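Long-range contact in protein similar to metal-dependent hydrolase (Staphylococcus aureus subsp. aureus Mu50, PDB 3ESH), which is probably a metal-dependent hydrolase of the metallo-beta-lactamase superfamily, its natural substrate not established: residues Ile6-Gly20 with Arg41-Thr55. Residues are numbered along the deposited sequence; the frame is centred on the assembly and turned at random.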
loop_
_atom_site.group_PDB
_atom_site.type_symbol
_atom_site.label_atom_id
_atom_site.label_comp_id
_atom_site.label_asym_id
_atom_site.label_seq_id
_atom_site.Cartn_x
_atom_site.Cartn_y
_atom_site.Cartn_z
ATOM N N ILE A 6 21.989 30.723 -16.512
ATOM C CA ILE A 6 22.118 30.516 -15.076
ATOM C C ILE A 6 23.553 30.378 -14.578
ATOM O O ILE A 6 24.364 29.648 -15.155
ATOM C CB ILE A 6 21.307 29.270 -14.623
ATOM C CG1 ILE A 6 19.837 29.428 -15.043
ATOM C CG2 ILE A 6 21.419 29.094 -13.117
ATOM C CD1 ILE A 6 18.930 28.288 -14.623
ATOM N N SER A 7 23.860 31.089 -13.499
ATOM C CA SER A 7 25.182 31.022 -12.903
ATOM C C SER A 7 25.113 30.113 -11.659
ATOM O O SER A 7 24.224 30.254 -10.821
ATOM C CB SER A 7 25.645 32.430 -12.539
ATOM O OG SER A 7 27.008 32.431 -12.165
ATOM N N ILE A 8 26.048 29.176 -11.546
ATOM C CA ILE A 8 26.059 28.243 -10.423
ATOM C C ILE A 8 27.382 28.293 -9.662
ATOM O O ILE A 8 28.438 28.248 -10.274
ATOM C CB ILE A 8 25.845 26.790 -10.910
ATOM C CG1 ILE A 8 24.483 26.649 -11.599
ATOM C CG2 ILE A 8 25.942 25.837 -9.741
ATOM C CD1 ILE A 8 23.301 26.808 -10.673
ATOM N N HIS A 9 27.318 28.382 -8.334
ATOM C CA HIS A 9 28.511 28.414 -7.492
ATOM C C HIS A 9 28.278 27.682 -6.185
ATOM O O HIS A 9 27.148 27.344 -5.848
ATOM C CB HIS A 9 28.922 29.847 -7.157
ATOM C CG HIS A 9 29.236 30.684 -8.354
ATOM N ND1 HIS A 9 28.322 31.543 -8.922
ATOM C CD2 HIS A 9 30.353 30.762 -9.113
ATOM C CE1 HIS A 9 28.861 32.116 -9.983
ATOM N NE2 HIS A 9 30.092 31.660 -10.123
ATOM N N TYR A 10 29.350 27.442 -5.444
ATOM C CA TYR A 10 29.233 26.777 -4.159
ATOM C C TYR A 10 29.626 27.735 -3.028
ATOM O O TYR A 10 30.386 28.682 -3.241
ATOM C CB TYR A 10 30.083 25.495 -4.133
ATOM C CG TYR A 10 31.568 25.682 -4.328
ATOM C CD1 TYR A 10 32.359 26.253 -3.328
ATOM C CD2 TYR A 10 32.191 25.270 -5.503
ATOM C CE1 TYR A 10 33.739 26.404 -3.497
ATOM C CE2 TYR A 10 33.567 25.415 -5.683
ATOM C CZ TYR A 10 34.338 25.982 -4.679
ATOM O OH TYR A 10 35.701 26.124 -4.860
ATOM N N LEU A 11 29.085 27.494 -1.836
ATOM C CA LEU A 11 29.362 28.328 -0.675
ATOM C C LEU A 11 29.855 27.461 0.485
ATOM O O LEU A 11 29.290 26.399 0.771
ATOM C CB LEU A 11 28.096 29.060 -0.250
ATOM C CG LEU A 11 27.263 29.723 -1.341
ATOM C CD1 LEU A 11 25.879 30.072 -0.792
ATOM C CD2 LEU A 11 27.984 30.968 -1.864
ATOM N N ASN A 12 30.901 27.929 1.156
ATOM C CA ASN A 12 31.495 27.217 2.275
ATOM C C ASN A 12 30.601 27.287 3.516
ATOM O O ASN A 12 30.726 28.206 4.333
ATOM C CB ASN A 12 32.854 27.828 2.595
ATOM C CG ASN A 12 33.722 26.917 3.415
ATOM O OD1 ASN A 12 33.286 26.367 4.420
ATOM N ND2 ASN A 12 34.971 26.754 2.994
ATOM N N GLY A 13 29.710 26.313 3.661
ATOM C CA GLY A 13 28.823 26.278 4.805
ATOM C C GLY A 13 29.372 25.417 5.924
ATOM O O GLY A 13 28.650 25.046 6.850
ATOM N N GLY A 14 30.659 25.099 5.830
ATOM C CA GLY A 14 31.301 24.287 6.848
ATOM C C GLY A 14 31.625 22.890 6.361
ATOM O O GLY A 14 31.671 22.629 5.161
ATOM N N ASN A 15 31.848 21.982 7.300
ATOM C CA ASN A 15 32.169 20.604 6.965
ATOM C C ASN A 15 31.882 19.673 8.144
ATOM O O ASN A 15 31.698 20.113 9.274
ATOM C CB ASN A 15 33.651 20.475 6.599
ATOM C CG ASN A 15 34.552 20.498 7.828
ATOM O OD1 ASN A 15 34.692 21.533 8.489
ATOM N ND2 ASN A 15 35.142 19.350 8.157
ATOM N N THR A 16 31.867 18.376 7.855
ATOM C CA THR A 16 31.635 17.353 8.862
ATOM C C THR A 16 32.463 16.118 8.506
ATOM O O THR A 16 32.751 15.876 7.343
ATOM C CB THR A 16 30.145 16.937 8.920
ATOM O OG1 THR A 16 29.764 16.350 7.666
ATOM C CG2 THR A 16 29.263 18.136 9.216
ATOM N N LYS A 17 32.866 15.360 9.516
ATOM C CA LYS A 17 33.621 14.148 9.282
ATOM C C LYS A 17 32.743 13.004 9.776
ATOM O O LYS A 17 32.483 12.884 10.975
ATOM C CB LYS A 17 34.968 14.186 10.019
ATOM C CG LYS A 17 35.962 15.207 9.437
ATOM C CD LYS A 17 37.433 14.891 9.786
ATOM C CE LYS A 17 37.853 15.392 11.158
ATOM N NZ LYS A 17 37.937 16.886 11.186
HETATM N N MSE A 18 32.259 12.196 8.831
HETATM C CA MSE A 18 31.395 11.070 9.138
HETATM C C MSE A 18 32.136 9.764 8.921
HETATM O O MSE A 18 33.017 9.690 8.077
HETATM C CB MSE A 18 30.156 11.099 8.241
HETATM C CG MSE A 18 29.289 12.318 8.350
HETATM SE SE MSE A 18 28.711 12.595 10.142
HETATM C CE MSE A 18 29.682 14.208 10.434
ATOM N N ASP A 19 31.765 8.736 9.679
ATOM C CA ASP A 19 32.376 7.413 9.562
ATOM C C ASP A 19 32.228 6.857 8.131
ATOM O O ASP A 19 31.136 6.785 7.600
ATOM C CB ASP A 19 31.741 6.448 10.569
ATOM C CG ASP A 19 32.369 5.057 10.529
ATOM O OD1 ASP A 19 33.455 4.855 11.126
ATOM O OD2 ASP A 19 31.776 4.160 9.878
ATOM N N GLY A 20 33.349 6.469 7.521
ATOM C CA GLY A 20 33.315 5.936 6.168
ATOM C C GLY A 20 32.422 4.717 6.007
ATOM O O GLY A 20 31.656 4.615 5.046
ATOM N N ARG A 41 40.492 7.468 12.329
ATOM C CA ARG A 41 39.237 7.177 13.000
ATOM C C ARG A 41 38.136 6.700 12.062
ATOM O O ARG A 41 36.964 6.720 12.432
ATOM C CB ARG A 41 38.750 8.402 13.753
ATOM C CG ARG A 41 39.763 8.994 14.694
ATOM C CD ARG A 41 39.090 10.058 15.530
ATOM N NE ARG A 41 40.041 10.873 16.283
ATOM C CZ ARG A 41 40.847 11.780 15.738
ATOM N NH1 ARG A 41 40.825 11.996 14.420
ATOM N NH2 ARG A 41 41.667 12.484 16.517
ATOM N N ASN A 42 38.513 6.281 10.857
ATOM C CA ASN A 42 37.566 5.777 9.868
ATOM C C ASN A 42 36.606 6.847 9.372
ATOM O O ASN A 42 35.595 6.543 8.732
ATOM C CB ASN A 42 36.748 4.617 10.448
ATOM C CG ASN A 42 36.267 3.648 9.378
ATOM O OD1 ASN A 42 35.222 3.005 9.519
ATOM N ND2 ASN A 42 37.043 3.528 8.305
ATOM N N GLN A 43 36.920 8.099 9.667
ATOM C CA GLN A 43 36.079 9.211 9.248
ATOM C C GLN A 43 36.559 9.771 7.926
ATOM O O GLN A 43 37.763 9.893 7.718
ATOM C CB GLN A 43 36.131 10.344 10.276
ATOM C CG GLN A 43 36.036 9.928 11.739
ATOM C CD GLN A 43 36.185 11.113 12.686
ATOM O OE1 GLN A 43 37.236 11.754 12.735
ATOM N NE2 GLN A 43 35.128 11.414 13.434
ATOM N N ILE A 44 35.628 10.109 7.032
ATOM C CA ILE A 44 35.994 10.719 5.756
ATOM C C ILE A 44 35.493 12.153 5.834
ATOM O O ILE A 44 34.506 12.428 6.514
ATOM C CB ILE A 44 35.365 10.009 4.536
ATOM C CG1 ILE A 44 33.857 10.240 4.505
ATOM C CG2 ILE A 44 35.730 8.520 4.565
ATOM C CD1 ILE A 44 33.186 9.795 3.218
ATOM N N ASN A 45 36.172 13.068 5.148
ATOM C CA ASN A 45 35.809 14.471 5.189
ATOM C C ASN A 45 34.708 14.842 4.218
ATOM O O ASN A 45 34.848 14.655 3.009
ATOM C CB ASN A 45 37.029 15.343 4.916
ATOM C CG ASN A 45 36.774 16.790 5.239
ATOM O OD1 ASN A 45 36.498 17.133 6.389
ATOM N ND2 ASN A 45 36.849 17.655 4.225
ATOM N N LEU A 46 33.620 15.391 4.753
ATOM C CA LEU A 46 32.486 15.788 3.939
ATOM C C LEU A 46 32.100 17.250 4.068
ATOM O O LEU A 46 31.456 17.652 5.041
ATOM C CB LEU A 46 31.253 14.947 4.275
ATOM C CG LEU A 46 31.242 13.445 3.986
ATOM C CD1 LEU A 46 29.974 12.873 4.570
ATOM C CD2 LEU A 46 31.321 13.170 2.484
ATOM N N PRO A 47 32.489 18.074 3.086
ATOM C CA PRO A 47 32.131 19.488 3.150
ATOM C C PRO A 47 30.597 19.608 3.125
ATOM O O PRO A 47 29.906 18.740 2.586
ATOM C CB PRO A 47 32.733 20.068 1.867
ATOM C CG PRO A 47 33.888 19.179 1.604
ATOM C CD PRO A 47 33.376 17.803 1.945
ATOM N N THR A 48 30.085 20.678 3.722
ATOM C CA THR A 48 28.654 20.953 3.696
ATOM C C THR A 48 28.600 22.325 3.009
ATOM O O THR A 48 28.481 23.361 3.665
ATOM C CB THR A 48 28.055 21.025 5.119
ATOM O OG1 THR A 48 28.712 22.063 5.866
ATOM C CG2 THR A 48 28.234 19.696 5.847
ATOM N N HIS A 49 28.726 22.308 1.683
ATOM C CA HIS A 49 28.751 23.527 0.872
ATOM C C HIS A 49 27.484 23.787 0.054
ATOM O O HIS A 49 27.263 23.176 -0.988
ATOM C CB HIS A 49 29.951 23.504 -0.091
ATOM C CG HIS A 49 31.291 23.484 0.585
ATOM N ND1 HIS A 49 31.465 23.761 1.922
ATOM C CD2 HIS A 49 32.524 23.212 0.094
ATOM C CE1 HIS A 49 32.750 23.655 2.230
ATOM N NE2 HIS A 49 33.411 23.323 1.139
ATOM N N PRO A 50 26.635 24.714 0.514
ATOM C CA PRO A 50 25.417 24.985 -0.253
ATOM C C PRO A 50 25.697 25.419 -1.691
ATOM O O PRO A 50 26.770 25.913 -2.001
ATOM C CB PRO A 50 24.738 26.064 0.574
ATOM C CG PRO A 50 25.093 25.645 1.972
ATOM C CD PRO A 50 26.578 25.361 1.835
ATOM N N ILE A 51 24.714 25.229 -2.564
ATOM C CA ILE A 51 24.856 25.584 -3.964
ATOM C C ILE A 51 24.097 26.855 -4.300
ATOM O O ILE A 51 22.870 26.885 -4.250
ATOM C CB ILE A 51 24.356 24.426 -4.863
ATOM C CG1 ILE A 51 25.192 23.176 -4.582
ATOM C CG2 ILE A 51 24.415 24.823 -6.337
ATOM C CD1 ILE A 51 24.768 21.947 -5.356
ATOM N N LEU A 52 24.837 27.904 -4.647
ATOM C CA LEU A 52 24.235 29.187 -5.015
ATOM C C LEU A 52 23.819 29.175 -6.477
ATOM O O LEU A 52 24.639 28.938 -7.361
ATOM C CB LEU A 52 25.221 30.332 -4.784
ATOM C CG LEU A 52 24.775 31.719 -5.279
ATOM C CD1 LEU A 52 23.456 32.102 -4.623
ATOM C CD2 LEU A 52 25.847 32.756 -4.963
ATOM N N ILE A 53 22.539 29.427 -6.724
ATOM C CA ILE A 53 22.014 29.457 -8.086
ATOM C C ILE A 53 21.467 30.839 -8.388
ATOM O O ILE A 53 20.564 31.307 -7.690
ATOM C CB ILE A 53 20.842 28.487 -8.284
ATOM C CG1 ILE A 53 21.262 27.058 -7.935
ATOM C CG2 ILE A 53 20.335 28.587 -9.711
ATOM C CD1 ILE A 53 20.147 26.050 -8.119
ATOM N N GLN A 54 21.994 31.488 -9.423
ATOM C CA GLN A 54 21.521 32.819 -9.801
ATOM C C GLN A 54 20.955 32.857 -11.208
ATOM O O GLN A 54 21.662 32.595 -12.168
ATOM C CB GLN A 54 22.654 33.848 -9.686
ATOM C CG GLN A 54 23.060 34.161 -8.265
ATOM C CD GLN A 54 24.216 35.134 -8.167
ATOM O OE1 GLN A 54 25.364 34.794 -8.457
ATOM N NE2 GLN A 54 23.918 36.358 -7.757
ATOM N N THR A 55 19.672 33.167 -11.322
ATOM C CA THR A 55 19.040 33.282 -12.622
ATOM C C THR A 55 18.991 34.782 -12.879
ATOM O O THR A 55 19.382 35.567 -12.013
ATOM C CB THR A 55 17.602 32.727 -12.615
ATOM O OG1 THR A 55 16.764 33.565 -11.805
ATOM C CG2 THR A 55 17.580 31.314 -12.061
#
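Ile8 and Ile53 both turn CG1 back beside their own backbone N (both chi1 near -60°), which lays the two side chains alongside each other, and a second bend in Ile8 (chi2 -67°) folds its CD1 onto Ile53 CG1 at 3.4 Å. Ile53 CG2 also meets Ile6 CG2 at 3.6 Å, and the three isoleucines pack on Ile194 of strand 190-196, in the other large sheet. Leu52, on the other face of its strand, meets Leu11 just past the end of strand 6-10, Leu52 CB to Leu11 CG 4.0 Å. Strands 6-10 and 51-54 run antiparallel, with Ser7-Gln54 and His9-Leu52 as hydrogen-bonded pairs; a hydrogen bond from Leu11 N to Pro50 O ends this pairing. Here the contact belongs to one of the two mixed sheets that face each other in the alpha-beta/beta-alpha sandwich of the metallo-beta-lactamase fold. Beyond the intervening loops the chains pair again, shifted by one residue, as the two-stranded sheet 15-19/43-47. In the first loop Asn12 makes an Asx turn, its OD1 accepting from Gly14 N, and lies beside the His49 ring, while Pro47 CB sits over the centre of one face of that ring, 3.4 Å above its plane. Gly14 O accepts a hydrogen bond from Thr48 N at 2.9 Å, the donor lying above the carbonyl plane. In the second sheet Asn15 reaches across to Asn45, its ND2 giving OD1 a weak, bent bond of 3.1 Å with the amide planes 47° apart. Lys17 CG passes Asn45 OD1 before its amine salt-bridges Asp82, whose backbone N holds Asn15 OD1. On the reverse face Leu46 CD1 touches CG of Met18, modelled as selenomethionine, at 3.9 Å. Gly20 N bonds to Asn42 O, while Asp19, at the N-cap of the following helix, takes Ala22 N on OD2 and Lys29 N of the second subunit on OD1.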